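Local atomic coordinates of hypothetical protein BACOVA_04980 (Bacteroides ovatus, PDB entry 3UFI), a protein that probably serves as a fimbrial (pilus) subunit with a role in cell adhesion. Residues A[15-20]-A[42-47]; A[23-28]-A[32-37]. All coordinates share one frame; numbering follows the deposited sequence.

How the interactions relate
Both interactions draw on strand 16-25. In interaction 1 the early part of that strand packs across the interior against strand 43-51, through side chains alone; in interaction 2 its last residues pair with the next strand, 30-34, through backbone hydrogen bonds. Their centres lie about 18 Å apart, and segments 23-28 and 32-37 both fall between 15-20 and 42-47 along the chain. The two meet at Asn20, whose CB lies 3.9 Å from CB of Ala33, while its OD1 packs 3.4 Å from N of Gly35. Interaction 1 is buried, whereas interaction 2 lies at the surface, and each centre is about 15 Å from that of the chain.

Interaction 1 of 2, residues A[15-20]-A[42-47]; sequences IEIYGN and DRIGVT
The backbones of 15-20 and 42-47 stay well apart and share no hydrogen bond, with CA of Ile17 still 9.3 Å from CA of Val46, so the contact is made by side chains alone. Ile17 supplies one half of it and uses both branches. Its CD1 meets Val46 tip to tip and sits astride the fork of the valine, 4.0 Å from CG2 and equally near CG1. The CG1 arm that carries this methyl stands anti to the carbonyl carbon (chi1 -62°) and runs on fully extended, which brings CD1 across the gap. The strands belong to a mixed sheet in which 16-25 pairs with 75-78 and 150-156, while 43-51 pairs with 66-72 and 95-102; the contact thus spans the apolar interior between two parts of one sheet, in a family assigned to the transthyretin clan. The shorter branch of Ile17 turns to Ile44: CG2 lies 4.1 Å from CD1, and the two side chains pass alongside one another, running opposite ways. Tyr68 of strand 66-72 touches all three residues. Phe153 also packs on Ile17, Tyr102 on Ile44, and Leu98 with Ile88 on Val46.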
loop_
_atom_site.group_PDB
_atom_site.type_symbol
_atom_site.label_atom_id
_atom_site.label_comp_id
_atom_site.label_asym_id
_atom_site.label_seq_id
_atom_site.Cartn_x
_atom_site.Cartn_y
_atom_site.Cartn_z
ATOM N N ILE A 15 -22.825 10.200 7.353
ATOM C CA ILE A 15 -21.757 10.944 6.695
ATOM C C ILE A 15 -21.548 10.281 5.315
ATOM O O ILE A 15 -21.883 9.107 5.119
ATOM C CB ILE A 15 -20.448 11.014 7.527
ATOM C CG1 ILE A 15 -19.844 9.591 7.755
ATOM C CG2 ILE A 15 -20.666 11.862 8.817
ATOM C CD1 ILE A 15 -18.529 9.500 8.304
ATOM N N GLU A 16 -21.014 11.031 4.368
ATOM C CA GLU A 16 -20.758 10.524 3.026
ATOM C C GLU A 16 -19.275 10.518 2.827
ATOM O O GLU A 16 -18.625 11.546 3.010
ATOM C CB GLU A 16 -21.439 11.406 1.983
ATOM C CG GLU A 16 -22.950 11.427 2.057
ATOM C CD GLU A 16 -23.444 12.448 1.053
ATOM O OE1 GLU A 16 -23.488 12.111 -0.152
ATOM O OE2 GLU A 16 -23.606 13.626 1.443
ATOM N N ILE A 17 -18.738 9.390 2.427
ATOM C CA ILE A 17 -17.299 9.212 2.345
ATOM C C ILE A 17 -16.782 9.094 0.916
ATOM O O ILE A 17 -17.342 8.401 0.059
ATOM C CB ILE A 17 -16.908 7.967 3.211
ATOM C CG1 ILE A 17 -17.301 8.228 4.711
ATOM C CG2 ILE A 17 -15.411 7.612 3.049
ATOM C CD1 ILE A 17 -17.031 7.200 5.646
ATOM N N TYR A 18 -15.671 9.801 0.698
ATOM C CA TYR A 18 -14.871 9.794 -0.500
ATOM C C TYR A 18 -13.418 9.562 -0.129
ATOM O O TYR A 18 -13.026 9.773 1.024
ATOM C CB TYR A 18 -14.977 11.119 -1.260
ATOM C CG TYR A 18 -16.334 11.490 -1.795
ATOM C CD1 TYR A 18 -17.209 12.274 -1.039
ATOM C CD2 TYR A 18 -16.680 11.217 -3.119
ATOM C CE1 TYR A 18 -18.397 12.759 -1.577
ATOM C CE2 TYR A 18 -17.871 11.706 -3.672
ATOM C CZ TYR A 18 -18.701 12.514 -2.907
ATOM O OH TYR A 18 -19.871 13.013 -3.414
ATOM N N GLY A 19 -12.616 9.202 -1.125
ATOM C CA GLY A 19 -11.199 8.974 -0.928
ATOM C C GLY A 19 -10.355 9.356 -2.124
ATOM O O GLY A 19 -10.699 9.044 -3.270
ATOM N N ASN A 20 -9.236 10.038 -1.837
ATOM C CA ASN A 20 -8.154 10.351 -2.782
ATOM C C ASN A 20 -6.976 9.486 -2.421
ATOM O O ASN A 20 -6.812 9.148 -1.247
ATOM C CB ASN A 20 -7.727 11.826 -2.687
ATOM C CG ASN A 20 -8.597 12.822 -3.359
ATOM O OD1 ASN A 20 -8.981 12.662 -4.511
ATOM N ND2 ASN A 20 -8.803 13.950 -2.699
ATOM N N ASP A 42 -12.851 -2.151 -4.117
ATOM C CA ASP A 42 -11.926 -1.795 -3.031
ATOM C C ASP A 42 -12.670 -1.485 -1.733
ATOM O O ASP A 42 -13.699 -0.811 -1.744
ATOM C CB ASP A 42 -11.033 -0.618 -3.425
ATOM C CG ASP A 42 -9.907 -0.976 -4.392
ATOM O OD1 ASP A 42 -9.722 -2.195 -4.688
ATOM O OD2 ASP A 42 -9.181 -0.065 -4.802
ATOM N N ARG A 43 -12.127 -1.998 -0.626
ATOM C CA ARG A 43 -12.712 -1.894 0.697
ATOM C C ARG A 43 -11.813 -1.166 1.651
ATOM O O ARG A 43 -10.632 -1.479 1.759
ATOM C CB ARG A 43 -13.033 -3.292 1.261
ATOM C CG ARG A 43 -13.728 -4.271 0.321
ATOM C CD ARG A 43 -15.115 -3.783 0.018
ATOM N NE ARG A 43 -15.813 -4.689 -0.883
ATOM C CZ ARG A 43 -16.630 -5.665 -0.496
ATOM N NH1 ARG A 43 -16.854 -5.883 0.794
ATOM N NH2 ARG A 43 -17.245 -6.413 -1.397
ATOM N N ILE A 44 -12.403 -0.228 2.411
ATOM C CA ILE A 44 -11.681 0.534 3.430
ATOM C C ILE A 44 -12.371 0.338 4.797
ATOM O O ILE A 44 -13.550 0.003 4.849
ATOM C CB ILE A 44 -11.579 2.054 3.038
ATOM C CG1 ILE A 44 -12.982 2.744 2.980
ATOM C CG2 ILE A 44 -10.739 2.257 1.735
ATOM C CD1 ILE A 44 -12.973 4.307 2.846
ATOM N N GLY A 45 -11.620 0.540 5.872
ATOM C CA GLY A 45 -12.139 0.511 7.232
ATOM C C GLY A 45 -12.088 1.918 7.771
ATOM O O GLY A 45 -11.050 2.558 7.652
ATOM N N VAL A 46 -13.210 2.437 8.291
ATOM C CA VAL A 46 -13.356 3.822 8.801
ATOM C C VAL A 46 -13.622 3.799 10.320
ATOM O O VAL A 46 -14.504 3.088 10.807
ATOM C CB VAL A 46 -14.454 4.612 8.024
ATOM C CG1 VAL A 46 -14.635 6.030 8.584
ATOM C CG2 VAL A 46 -14.116 4.678 6.522
ATOM N N THR A 47 -12.809 4.560 11.068
ATOM C CA THR A 47 -12.894 4.647 12.514
ATOM C C THR A 47 -13.096 6.107 12.952
ATOM O O THR A 47 -12.364 6.993 12.504
ATOM C CB THR A 47 -11.612 4.055 13.135
ATOM O OG1 THR A 47 -11.460 2.710 12.689
ATOM C CG2 THR A 47 -11.613 4.078 14.663
#

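Interaction 2 of 2, residues A[23-28]-A[32-37]; sequences EVVNNV and RAVGAA
A beta hairpin, formed by strands 16-25 and 30-34, closes here with Glu23 and Arg32 as an antiparallel hydrogen-bonded pair. Their two backbone bonds are of equal length. Glu23 N donates a hydrogen bond to Arg32 O at 3.0 Å, and the return bond, from Arg32 N to Glu23 O, is nearly straight at hydrogen (177°). The axes of the short strand segments 23-25 and 32-34 lie at 90° to each other, and side chains make up the rest of the contact. Val25 lays CG2 against the aliphatic part of Arg32, 3.9 Å from CD and as near to CB. From the turn, Val28 comes in at about a right angle, its CG2 3.7 Å from the same CD of Arg32, so that two valine methyls pack on the arginine's methylene chain short of its guanidinium group. On the same face, Glu23 crosses Val34 at a slant, with CG 4.0 Å from CG1 of the valine. The glutamate places CG between its backbone N and carbonyl carbon (chi1 53°) and is extended beyond it, carrying the carboxylate past Val34 until OE2 lies 3.5 Å from CB of Ala37. The other oxygen, OE1, is hydrogen-bonded to His157 NE2, which gives this oxygen of the buried side chain a partner. Val24 is backbone hydrogen-bonded to Trp283, and Asn26 ND2 to Val285 O, so this end of the strand lies beside the last modelled residues. Reciprocal backbone hydrogen bonds between two strands consecutive in the chain and joined by a short turn are what define an antiparallel beta hairpin.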
loop_
_atom_site.group_PDB
_atom_site.type_symbol
_atom_site.label_atom_id
_atom_site.label_comp_id
_atom_site.label_asym_id
_atom_site.label_seq_id
_atom_site.Cartn_x
_atom_site.Cartn_y
_atom_site.Cartn_z
ATOM N N GLU A 23 -0.425 9.721 -5.256
ATOM C CA GLU A 23 0.483 8.933 -6.072
ATOM C C GLU A 23 0.820 9.639 -7.363
ATOM O O GLU A 23 0.155 10.598 -7.759
ATOM C CB GLU A 23 -0.083 7.526 -6.362
ATOM C CG GLU A 23 -1.483 7.506 -6.947
ATOM C CD GLU A 23 -2.017 6.101 -7.127
ATOM O OE1 GLU A 23 -1.883 5.280 -6.190
ATOM O OE2 GLU A 23 -2.569 5.820 -8.213
ATOM N N VAL A 24 1.868 9.149 -8.022
ATOM C CA VAL A 24 2.320 9.679 -9.302
ATOM C C VAL A 24 1.330 9.255 -10.373
ATOM O O VAL A 24 1.003 8.077 -10.523
ATOM C CB VAL A 24 3.769 9.254 -9.661
ATOM C CG1 VAL A 24 4.187 9.812 -11.028
ATOM C CG2 VAL A 24 4.755 9.692 -8.579
ATOM N N VAL A 25 0.830 10.250 -11.082
ATOM C CA VAL A 25 -0.041 10.095 -12.236
ATOM C C VAL A 25 0.917 10.158 -13.438
ATOM O O VAL A 25 1.536 11.207 -13.685
ATOM C CB VAL A 25 -1.139 11.177 -12.254
ATOM C CG1 VAL A 25 -2.170 10.870 -13.328
ATOM C CG2 VAL A 25 -1.804 11.306 -10.887
ATOM N N ASN A 26 1.131 9.009 -14.097
ATOM C CA ASN A 26 2.110 8.868 -15.178
ATOM C C ASN A 26 1.808 9.767 -16.396
ATOM O O ASN A 26 2.748 10.352 -16.948
ATOM C CB ASN A 26 2.241 7.402 -15.603
ATOM C CG ASN A 26 2.588 6.474 -14.459
ATOM O OD1 ASN A 26 3.628 6.618 -13.798
ATOM N ND2 ASN A 26 1.707 5.511 -14.181
ATOM N N ASN A 27 0.512 9.929 -16.766
ATOM C CA ASN A 27 0.131 10.745 -17.921
ATOM C C ASN A 27 0.438 12.265 -17.717
ATOM O O ASN A 27 0.565 12.976 -18.715
ATOM C CB ASN A 27 -1.342 10.503 -18.320
ATOM C CG ASN A 27 -2.406 11.247 -17.544
ATOM O OD1 ASN A 27 -2.285 11.514 -16.349
ATOM N ND2 ASN A 27 -3.505 11.564 -18.213
ATOM N N VAL A 28 0.590 12.743 -16.454
ATOM C CA VAL A 28 0.923 14.150 -16.173
ATOM C C VAL A 28 2.321 14.266 -15.525
ATOM O O VAL A 28 2.866 15.371 -15.467
ATOM C CB VAL A 28 -0.143 14.940 -15.356
ATOM C CG1 VAL A 28 -1.375 15.260 -16.197
ATOM C CG2 VAL A 28 -0.519 14.229 -14.064
ATOM N N ARG A 32 -0.022 13.586 -7.287
ATOM C CA ARG A 32 -1.325 14.213 -7.092
ATOM C C ARG A 32 -2.218 13.411 -6.162
ATOM O O ARG A 32 -2.003 12.206 -5.987
ATOM C CB ARG A 32 -2.040 14.310 -8.459
ATOM C CG ARG A 32 -1.294 15.104 -9.542
ATOM C CD ARG A 32 -2.103 15.162 -10.826
ATOM N NE ARG A 32 -3.389 15.818 -10.607
ATOM C CZ ARG A 32 -3.599 17.128 -10.662
ATOM N NH1 ARG A 32 -2.613 17.953 -10.998
ATOM N NH2 ARG A 32 -4.801 17.625 -10.396
ATOM N N ALA A 33 -3.253 14.077 -5.601
ATOM C CA ALA A 33 -4.330 13.425 -4.858
ATOM C C ALA A 33 -5.274 13.007 -5.960
ATOM O O ALA A 33 -5.700 13.859 -6.744
ATOM C CB ALA A 33 -4.976 14.388 -3.867
ATOM N N VAL A 34 -5.532 11.712 -6.094
ATOM C CA VAL A 34 -6.374 11.245 -7.183
ATOM C C VAL A 34 -7.410 10.236 -6.661
ATOM O O VAL A 34 -7.099 9.307 -5.902
ATOM C CB VAL A 34 -5.530 10.721 -8.386
ATOM C CG1 VAL A 34 -4.758 9.431 -8.059
ATOM C CG2 VAL A 34 -6.387 10.572 -9.636
ATOM N N GLY A 35 -8.652 10.484 -7.039
ATOM C CA GLY A 35 -9.769 9.654 -6.627
ATOM C C GLY A 35 -10.257 8.725 -7.710
ATOM O O GLY A 35 -11.223 8.000 -7.492
ATOM N N ALA A 36 -9.610 8.731 -8.879
ATOM C CA ALA A 36 -10.060 7.911 -9.993
ATOM C C ALA A 36 -9.155 6.683 -10.214
ATOM O O ALA A 36 -9.292 6.014 -11.234
ATOM C CB ALA A 36 -10.160 8.765 -11.258
ATOM N N ALA A 37 -8.322 6.326 -9.213
ATOM C CA ALA A 37 -7.394 5.191 -9.244
ATOM C C ALA A 37 -7.772 4.062 -8.246
ATOM O O ALA A 37 -6.889 3.327 -7.798
ATOM C CB ALA A 37 -5.990 5.682 -8.931
#